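Long-range contacts in gene product PA4716 (Pseudomonas aeruginosa, PDB 1U0K), which is of unknown function but probably acts as an isomerase of the PhzF family: residues 4-9 against 277-282; 23-28 against 50-55; 163-168 against 193-198. All blocks are in the same frame, centred on the assembly; numbering follows the deposited sequence.

Interaction 1. Residues 4-9 against 277-282; sequences SRRYWQ and LARAEL
Tyr7 and Ala280 face each other as a hydrogen-bonded antiparallel pair, Ala280 N giving to Tyr7 O at 2.8 Å and Tyr7 N returning a more bent bond (141° at the hydrogen) to Ala280 O. The backbone bonding continues from Leu282 N to Arg5 O and from Gln9 N to Ala278 O, and it ends in a classic beta bulge: Leu277 N and, weakly, Ala278 N both reach Gln9 O.

Two CH-pi contacts carry the packing, one on each face of the sheet. Tyr7 holds CG between its own N and carbonyl carbon (chi1 70°), and its ring lies over Ala280 CB, 3.4 Å from the ring centroid; Leu282 CD2 touches the same ring at the edge. On the other face, the aliphatic part of Arg279 runs beside Trp8 and sets CG 3.6 Å from the centroid of the six-membered ring, with Arg279 CD against Trp8 CH2.

Polar side chains gather near the chain termini. Ser4 OG donates to the syn lone pair of Glu281 OE2 at 2.7 Å. One water accepts from Arg5 N and donates to Leu282 O at 2.6 Å, while Leu282 CB covers one face of the Arg5 guanidinium, whose NH2 bonds to Thr284 O. The Arg6 guanidinium instead forms a salt bridge with Asp27.

The 277-282 strand also pairs antiparallel with a strand of the second subunit, and Gln9 NE2 bonds to Glu43 of that subunit. The arrangement is thus an antiparallel pairing of N- and C-terminal strands within a sheet continued across the dimer interface.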
loop_
_atom_site.group_PDB
_atom_site.type_symbol
_atom_site.label_atom_id
_atom_site.label_comp_id
_atom_site.label_asym_id
_atom_site.label_seq_id
_atom_site.Cartn_x
_atom_site.Cartn_y
_atom_site.Cartn_z
ATOM N N SER A 4 20.529 14.304 10.401
ATOM C CA SER A 4 19.087 14.158 10.349
ATOM C C SER A 4 18.674 13.885 8.916
ATOM O O SER A 4 19.109 14.577 7.992
ATOM C CB SER A 4 18.402 15.419 10.865
ATOM O OG SER A 4 16.992 15.324 10.732
ATOM N N ARG A 5 17.886 12.833 8.730
ATOM C CA ARG A 5 17.282 12.530 7.438
ATOM C C ARG A 5 15.791 12.408 7.655
ATOM O O ARG A 5 15.338 11.975 8.721
ATOM C CB ARG A 5 17.804 11.224 6.866
ATOM C CG ARG A 5 19.320 11.168 6.612
ATOM C CD ARG A 5 19.982 9.897 7.138
ATOM N NE ARG A 5 19.652 9.645 8.551
ATOM C CZ ARG A 5 19.209 8.484 9.047
ATOM N NH1 ARG A 5 19.031 7.423 8.269
ATOM N NH2 ARG A 5 18.943 8.386 10.351
ATOM N N ARG A 6 15.031 12.826 6.657
ATOM C CA ARG A 6 13.595 12.927 6.784
ATOM C C ARG A 6 12.923 12.438 5.531
ATOM O O ARG A 6 13.493 12.485 4.438
ATOM C CB ARG A 6 13.160 14.381 6.957
ATOM C CG ARG A 6 13.731 15.080 8.170
ATOM C CD ARG A 6 13.655 16.604 8.101
ATOM N NE ARG A 6 14.279 17.154 6.895
ATOM C CZ ARG A 6 14.301 18.451 6.575
ATOM N NH1 ARG A 6 13.741 19.363 7.373
ATOM N NH2 ARG A 6 14.891 18.841 5.454
ATOM N N TYR A 7 11.693 11.985 5.693
ATOM C CA TYR A 7 10.748 11.934 4.595
ATOM C C TYR A 7 9.487 12.685 4.980
ATOM O O TYR A 7 9.276 13.037 6.157
ATOM C CB TYR A 7 10.461 10.497 4.149
ATOM C CG TYR A 7 9.659 9.673 5.121
ATOM C CD1 TYR A 7 8.288 9.761 5.161
ATOM C CD2 TYR A 7 10.292 8.823 6.016
ATOM C CE1 TYR A 7 7.541 9.001 6.062
ATOM C CE2 TYR A 7 9.554 8.045 6.916
ATOM C CZ TYR A 7 8.185 8.156 6.937
ATOM O OH TYR A 7 7.432 7.422 7.831
ATOM N N TRP A 8 8.663 12.960 3.988
ATOM C CA TRP A 8 7.460 13.754 4.168
ATOM C C TRP A 8 6.293 13.084 3.491
ATOM O O TRP A 8 6.440 12.588 2.385
ATOM C CB TRP A 8 7.636 15.146 3.572
ATOM C CG TRP A 8 8.864 15.863 4.026
ATOM C CD1 TRP A 8 10.169 15.583 3.691
ATOM C CD2 TRP A 8 8.918 17.009 4.884
ATOM N NE1 TRP A 8 11.013 16.477 4.296
ATOM C CE2 TRP A 8 10.274 17.364 5.028
ATOM C CE3 TRP A 8 7.949 17.779 5.547
ATOM C CZ2 TRP A 8 10.685 18.450 5.809
ATOM C CZ3 TRP A 8 8.363 18.848 6.315
ATOM C CH2 TRP A 8 9.713 19.175 6.432
ATOM N N GLN A 9 5.132 13.112 4.137
ATOM C CA GLN A 9 3.889 12.608 3.581
ATOM C C GLN A 9 3.093 13.786 3.050
ATOM O O GLN A 9 2.828 14.730 3.770
ATOM C CB GLN A 9 3.087 11.855 4.661
ATOM C CG GLN A 9 1.734 11.345 4.209
ATOM C CD GLN A 9 1.810 10.288 3.126
ATOM O OE1 GLN A 9 2.837 9.620 2.964
ATOM N NE2 GLN A 9 0.727 10.140 2.374
ATOM N N LEU A 277 1.323 16.824 4.957
ATOM C CA LEU A 277 0.629 16.170 6.074
ATOM C C LEU A 277 1.505 15.819 7.271
ATOM O O LEU A 277 1.035 15.913 8.406
ATOM C CB LEU A 277 -0.054 14.893 5.588
ATOM C CG LEU A 277 -1.449 15.051 4.986
ATOM C CD1 LEU A 277 -1.495 15.928 3.754
ATOM C CD2 LEU A 277 -2.005 13.667 4.685
ATOM N N ALA A 278 2.734 15.371 7.036
ATOM C CA ALA A 278 3.607 14.891 8.108
ATOM C C ALA A 278 5.065 14.991 7.723
ATOM O O ALA A 278 5.431 14.854 6.549
ATOM C CB ALA A 278 3.283 13.449 8.463
ATOM N N ARG A 279 5.900 15.245 8.718
ATOM C CA ARG A 279 7.345 15.247 8.599
ATOM C C ARG A 279 7.893 14.129 9.488
ATOM O O ARG A 279 7.665 14.139 10.696
ATOM C CB ARG A 279 7.915 16.593 9.078
ATOM C CG ARG A 279 9.425 16.718 8.998
ATOM C CD ARG A 279 9.980 17.969 9.686
ATOM N NE ARG A 279 9.725 17.917 11.128
ATOM C CZ ARG A 279 8.903 18.722 11.797
ATOM N NH1 ARG A 279 8.211 19.675 11.181
ATOM N NH2 ARG A 279 8.754 18.554 13.109
ATOM N N ALA A 280 8.637 13.204 8.899
ATOM C CA ALA A 280 9.150 12.031 9.599
ATOM C C ALA A 280 10.667 12.074 9.684
ATOM O O ALA A 280 11.345 12.323 8.690
ATOM C CB ALA A 280 8.711 10.764 8.891
ATOM N N GLU A 281 11.192 11.837 10.875
ATOM C CA GLU A 281 12.618 11.724 11.127
ATOM C C GLU A 281 13.026 10.264 11.138
ATOM O O GLU A 281 12.420 9.471 11.847
ATOM C CB GLU A 281 12.927 12.346 12.484
ATOM C CG GLU A 281 12.968 13.854 12.455
ATOM C CD GLU A 281 14.309 14.392 11.967
ATOM O OE1 GLU A 281 14.280 15.401 11.239
ATOM O OE2 GLU A 281 15.378 13.816 12.304
ATOM N N LEU A 282 14.038 9.890 10.354
ATOM C CA LEU A 282 14.519 8.515 10.314
ATOM C C LEU A 282 15.345 8.252 11.552
ATOM O O LEU A 282 16.167 9.078 11.945
ATOM C CB LEU A 282 15.361 8.245 9.056
ATOM C CG LEU A 282 14.627 8.258 7.723
ATOM C CD1 LEU A 282 15.549 7.706 6.659
ATOM C CD2 LEU A 282 13.321 7.502 7.784
HETATM O O HOH W 1 17.656 11.126 11.199
#

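Interaction 2. Residues 23-28 against 50-55; sequences LAVFDD and IFLLPG
Phe26 and Phe51 form an offset stack at the heart of this parallel pairing, with ring centroids 4.5 Å apart and planes inclined by 25°. The overlap is partial: Phe51 CE2 sits over one face of the Phe26 ring, toward its rim and 3.4 Å from Phe26 CD1. Each CG is anti to its carbonyl carbon (chi1 -70° and -62°), and the two side chains lie side by side, pointing the same way.

On the other face, Val25 CG2 meets Ile50 CG2 at 3.7 Å. Leu23 CD1 also touches Ile50 CG2, at 4.1 Å, and Leu52 CD1 lies 4.2 Å from Val25 CG1. Three backbone bonds fix the register: Ile50 N to Ala24 O, Phe26 N to Ile50 O at 2.9 Å, and Leu52 N to Phe26 O. Beyond Phe26, Asp28 OD1 lies 3.5 Å from Pro54 CD and bonds to Ser30 OG.

Helix 34-44 joins the two strands in a beta-alpha-beta unit and covers the phenylalanine face, Trp40 meeting Phe26 edge-to-face. Helix 78-90 packs on the valine face through Leu85 and Leu79. Side-chain contact between the strands is thus almost wholly apolar, and directional bonding falls to the backbone, a chemistry suited to a strand pair with a helix against each face.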
loop_
_atom_site.group_PDB
_atom_site.type_symbol
_atom_site.label_atom_id
_atom_site.label_comp_id
_atom_site.label_asym_id
_atom_site.label_seq_id
_atom_site.Cartn_x
_atom_site.Cartn_y
_atom_site.Cartn_z
ATOM N N LEU A 23 1.673 10.627 -1.280
ATOM C CA LEU A 23 3.037 10.559 -1.797
ATOM C C LEU A 23 4.027 10.714 -0.666
ATOM O O LEU A 23 3.853 11.604 0.174
ATOM C CB LEU A 23 3.251 11.720 -2.761
ATOM C CG LEU A 23 4.650 11.967 -3.315
ATOM C CD1 LEU A 23 5.005 10.913 -4.341
ATOM C CD2 LEU A 23 4.729 13.361 -3.918
ATOM N N ALA A 24 5.093 9.910 -0.661
ATOM C CA ALA A 24 6.230 10.144 0.223
ATOM C C ALA A 24 7.371 10.796 -0.550
ATOM O O ALA A 24 7.684 10.386 -1.667
ATOM C CB ALA A 24 6.708 8.875 0.866
ATOM N N VAL A 25 7.978 11.818 0.051
ATOM C CA VAL A 25 9.099 12.537 -0.543
ATOM C C VAL A 25 10.282 12.513 0.406
ATOM O O VAL A 25 10.144 12.891 1.556
ATOM C CB VAL A 25 8.741 14.012 -0.805
ATOM C CG1 VAL A 25 9.928 14.763 -1.441
ATOM C CG2 VAL A 25 7.497 14.137 -1.669
ATOM N N PHE A 26 11.432 12.060 -0.074
ATOM C CA PHE A 26 12.681 12.080 0.679
ATOM C C PHE A 26 13.467 13.263 0.108
ATOM O O PHE A 26 13.906 13.222 -1.028
ATOM C CB PHE A 26 13.445 10.759 0.508
ATOM C CG PHE A 26 12.806 9.573 1.188
ATOM C CD1 PHE A 26 11.603 9.057 0.741
ATOM C CD2 PHE A 26 13.434 8.960 2.276
ATOM C CE1 PHE A 26 11.023 7.948 1.372
ATOM C CE2 PHE A 26 12.868 7.850 2.883
ATOM C CZ PHE A 26 11.676 7.360 2.442
ATOM N N ASP A 27 13.628 14.328 0.883
ATOM C CA ASP A 27 14.220 15.550 0.335
ATOM C C ASP A 27 15.732 15.509 0.174
ATOM O O ASP A 27 16.291 16.336 -0.551
ATOM C CB ASP A 27 13.812 16.776 1.151
ATOM C CG ASP A 27 14.403 16.778 2.519
ATOM O OD1 ASP A 27 13.981 15.955 3.336
ATOM O OD2 ASP A 27 15.295 17.578 2.855
ATOM N N ASP A 28 16.395 14.566 0.832
ATOM C CA ASP A 28 17.816 14.358 0.593
ATOM C C ASP A 28 18.153 12.886 0.776
ATOM O O ASP A 28 18.423 12.417 1.893
ATOM C CB ASP A 28 18.666 15.245 1.498
ATOM C CG ASP A 28 20.144 15.119 1.206
ATOM O OD1 ASP A 28 20.547 14.211 0.438
ATOM O OD2 ASP A 28 20.991 15.890 1.717
ATOM N N ILE A 50 9.191 9.434 -4.036
ATOM C CA ILE A 50 10.200 10.156 -4.808
ATOM C C ILE A 50 11.358 10.532 -3.900
ATOM O O ILE A 50 11.162 10.917 -2.740
ATOM C CB ILE A 50 9.593 11.404 -5.533
ATOM C CG1 ILE A 50 10.677 12.175 -6.289
ATOM C CG2 ILE A 50 8.832 12.314 -4.571
ATOM C CD1 ILE A 50 10.143 13.111 -7.320
ATOM N N PHE A 51 12.560 10.396 -4.444
ATOM C CA PHE A 51 13.820 10.583 -3.726
ATOM C C PHE A 51 14.594 11.685 -4.427
ATOM O O PHE A 51 14.837 11.586 -5.625
ATOM C CB PHE A 51 14.619 9.271 -3.720
ATOM C CG PHE A 51 13.910 8.148 -3.015
ATOM C CD1 PHE A 51 12.962 7.391 -3.691
ATOM C CD2 PHE A 51 14.153 7.870 -1.674
ATOM C CE1 PHE A 51 12.267 6.392 -3.043
ATOM C CE2 PHE A 51 13.442 6.871 -1.024
ATOM C CZ PHE A 51 12.505 6.131 -1.719
ATOM N N LEU A 52 14.934 12.736 -3.689
ATOM C CA LEU A 52 15.641 13.898 -4.235
ATOM C C LEU A 52 17.114 13.877 -3.867
ATOM O O LEU A 52 17.494 13.544 -2.749
ATOM C CB LEU A 52 14.999 15.199 -3.751
ATOM C CG LEU A 52 13.498 15.377 -4.024
ATOM C CD1 LEU A 52 12.977 16.723 -3.508
ATOM C CD2 LEU A 52 13.168 15.232 -5.501
ATOM N N LEU A 53 17.942 14.270 -4.828
ATOM C CA LEU A 53 19.390 14.305 -4.657
ATOM C C LEU A 53 19.839 15.748 -4.928
ATOM O O LEU A 53 19.839 16.195 -6.080
ATOM C CB LEU A 53 20.056 13.314 -5.601
ATOM C CG LEU A 53 19.475 11.889 -5.495
ATOM C CD1 LEU A 53 19.824 11.042 -6.699
ATOM C CD2 LEU A 53 19.943 11.226 -4.202
ATOM N N PRO A 54 20.179 16.483 -3.873
ATOM C CA PRO A 54 20.636 17.866 -4.038
ATOM C C PRO A 54 22.003 17.926 -4.708
ATOM O O PRO A 54 22.768 16.962 -4.714
ATOM C CB PRO A 54 20.720 18.394 -2.601
ATOM C CG PRO A 54 20.935 17.193 -1.770
ATOM C CD PRO A 54 20.190 16.072 -2.453
ATOM N N GLY A 55 22.275 19.082 -5.300
ATOM C CA GLY A 55 23.563 19.369 -5.896
ATOM C C GLY A 55 23.917 20.821 -5.656
ATOM O O GLY A 55 23.459 21.436 -4.698
#

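Interaction 3. Residues 163-168 against 193-198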
loop_
_atom_site.group_PDB
_atom_site.type_symbol
_atom_site.label_atom_id
_atom_site.label_comp_id
_atom_site.label_asym_id
_atom_site.label_seq_id
_atom_site.Cartn_x
_atom_site.Cartn_y
_atom_site.Cartn_z
ATOM N N GLY A 163 6.828 10.483 -21.552
ATOM C CA GLY A 163 7.880 9.797 -20.815
ATOM C C GLY A 163 7.544 8.325 -20.648
ATOM O O GLY A 163 8.234 7.425 -21.180
ATOM N N LEU A 164 6.438 8.090 -19.944
ATOM C CA LEU A 164 5.936 6.753 -19.682
ATOM C C LEU A 164 4.744 6.502 -20.618
ATOM O O LEU A 164 3.700 7.123 -20.451
ATOM C CB LEU A 164 5.501 6.648 -18.215
ATOM C CG LEU A 164 4.987 5.304 -17.696
ATOM C CD1 LEU A 164 6.027 4.202 -17.829
ATOM C CD2 LEU A 164 4.545 5.462 -16.252
ATOM N N PRO A 165 4.902 5.615 -21.596
ATOM C CA PRO A 165 3.841 5.390 -22.594
ATOM C C PRO A 165 2.622 4.634 -22.067
ATOM O O PRO A 165 2.744 3.531 -21.532
ATOM C CB PRO A 165 4.549 4.580 -23.682
ATOM C CG PRO A 165 5.676 3.887 -22.991
ATOM C CD PRO A 165 6.077 4.765 -21.853
ATOM N N TYR A 166 1.449 5.237 -22.238
ATOM C CA TYR A 166 0.177 4.606 -21.918
ATOM C C TYR A 166 -0.559 4.269 -23.194
ATOM O O TYR A 166 -0.568 5.059 -24.116
ATOM C CB TYR A 166 -0.700 5.552 -21.109
ATOM C CG TYR A 166 -0.216 5.771 -19.699
ATOM C CD1 TYR A 166 0.757 6.723 -19.424
ATOM C CD2 TYR A 166 -0.725 5.017 -18.649
ATOM C CE1 TYR A 166 1.206 6.936 -18.127
ATOM C CE2 TYR A 166 -0.280 5.219 -17.345
ATOM C CZ TYR A 166 0.688 6.174 -17.097
ATOM O OH TYR A 166 1.136 6.376 -15.812
ATOM N N LEU A 167 -1.164 3.093 -23.243
ATOM C CA LEU A 167 -2.207 2.819 -24.226
ATOM C C LEU A 167 -3.463 3.477 -23.678
ATOM O O LEU A 167 -3.999 3.051 -22.673
ATOM C CB LEU A 167 -2.417 1.311 -24.372
ATOM C CG LEU A 167 -3.017 0.696 -25.648
ATOM C CD1 LEU A 167 -3.959 -0.461 -25.303
ATOM C CD2 LEU A 167 -3.676 1.710 -26.579
ATOM N N LEU A 168 -3.907 4.551 -24.325
ATOM C CA LEU A 168 -5.168 5.184 -23.982
ATOM C C LEU A 168 -6.279 4.418 -24.698
ATOM O O LEU A 168 -6.228 4.242 -25.915
ATOM C CB LEU A 168 -5.164 6.656 -24.396
ATOM C CG LEU A 168 -3.998 7.506 -23.888
ATOM C CD1 LEU A 168 -4.193 8.953 -24.300
ATOM C CD2 LEU A 168 -3.853 7.397 -22.367
ATOM N N GLY A 193 4.532 -1.076 -27.648
ATOM C CA GLY A 193 5.480 -0.147 -27.056
ATOM C C GLY A 193 4.901 0.639 -25.891
ATOM O O GLY A 193 5.291 1.773 -25.637
ATOM N N ALA A 194 3.970 0.020 -25.169
ATOM C CA ALA A 194 3.269 0.677 -24.073
ATOM C C ALA A 194 3.568 -0.017 -22.745
ATOM O O ALA A 194 3.771 -1.228 -22.699
ATOM C CB ALA A 194 1.763 0.678 -24.338
ATOM N N ALA A 195 3.592 0.771 -21.685
ATOM C CA ALA A 195 3.874 0.275 -20.334
ATOM C C ALA A 195 2.611 -0.044 -19.542
ATOM O O ALA A 195 2.584 -1.033 -18.804
ATOM C CB ALA A 195 4.701 1.288 -19.581
ATOM N N PHE A 196 1.588 0.808 -19.671
ATOM C CA PHE A 196 0.331 0.656 -18.932
ATOM C C PHE A 196 -0.872 1.040 -19.779
ATOM O O PHE A 196 -0.734 1.783 -20.747
ATOM C CB PHE A 196 0.317 1.563 -17.711
ATOM C CG PHE A 196 1.359 1.214 -16.691
ATOM C CD1 PHE A 196 2.549 1.925 -16.626
ATOM C CD2 PHE A 196 1.157 0.150 -15.822
ATOM C CE1 PHE A 196 3.513 1.591 -15.690
ATOM C CE2 PHE A 196 2.120 -0.185 -14.884
ATOM C CZ PHE A 196 3.295 0.530 -14.824
ATOM N N VAL A 197 -2.039 0.549 -19.376
ATOM C CA VAL A 197 -3.322 0.923 -19.974
ATOM C C VAL A 197 -3.986 1.991 -19.103
ATOM O O VAL A 197 -4.006 1.881 -17.867
ATOM C CB VAL A 197 -4.291 -0.281 -20.068
ATOM C CG1 VAL A 197 -5.671 0.171 -20.554
ATOM C CG2 VAL A 197 -3.748 -1.352 -20.988
ATOM N N TYR A 198 -4.528 3.017 -19.755
ATOM C CA TYR A 198 -5.334 4.040 -19.099
ATOM C C TYR A 198 -6.719 4.060 -19.765
ATOM O O TYR A 198 -6.844 4.418 -20.935
ATOM C CB TYR A 198 -4.653 5.408 -19.208
ATOM C CG TYR A 198 -5.226 6.466 -18.296
ATOM C CD1 TYR A 198 -4.737 6.646 -17.011
ATOM C CD2 TYR A 198 -6.254 7.298 -18.720
ATOM C CE1 TYR A 198 -5.256 7.626 -16.165
ATOM C CE2 TYR A 198 -6.786 8.281 -17.886
ATOM C CZ TYR A 198 -6.289 8.439 -16.602
ATOM O OH TYR A 198 -6.826 9.412 -15.775
#
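A parallel pairing of strands 166-170 and 196-201 joins 163-168 to 193-198. Pro165 O accepts from Ala195 N at 2.9 Å and, weakly, from Phe196 N, so one carbonyl grips two successive amides where the strands come together. Regular parallel bonding follows: Leu167 N gives to Phe196 O at 2.9 Å, and Tyr198 N to Leu167 O at 3.0 Å, the latter nearly straight at the hydrogen (174°).

The second segment enters from helix 186-192, which Gly193 closes with a Schellman motif; Gly193 O lies 3.4 Å from Pro165 CG. Leu189 of that helix packs against Leu167, Ala194 and Val197.

On the opposite face, Tyr166 CE2 rests 3.7 Å from Phe196 CB, and CD2 of the same ring touches Tyr198 CB. Leu168 CD2 approaches Tyr198 CB too, at 3.8 Å. Tyr198 OH is hydrogen-bonded to Gln248 OE1, and the Tyr166 hydroxyl to Ser223. Helix 222-234 covers this face through Ala224, Val228 and Tyr231. Leu164 divides its branches, CD1 meeting Ala195 CB at 3.6 Å and CD2 lying 4.0 Å from Phe196 CE1, obliquely to the ring. The side chain of Leu164 is about 6 Å from that of Glu48, the predicted active-site residue.

Interactions 1 and 2 are neighbours in one sheet: strands 6-12 and 21-26 pair directly, Trp8 N probably bonding to Val25 O at 2.8 Å. Interaction 3 stands apart, its centre about 32 Å from the centre of interaction 1 and 25 Å from that of interaction 2, across the chain's centre. Place and chemistry go together. Interaction 1, partly buried and at the subunit interface, mixes charged and water-mediated bonds with its packing and is antiparallel. Interactions 2 and 3 are buried, parallel and dominated by apolar side chains, without touching the second subunit; both are nested within the long loop that interaction 1 closes.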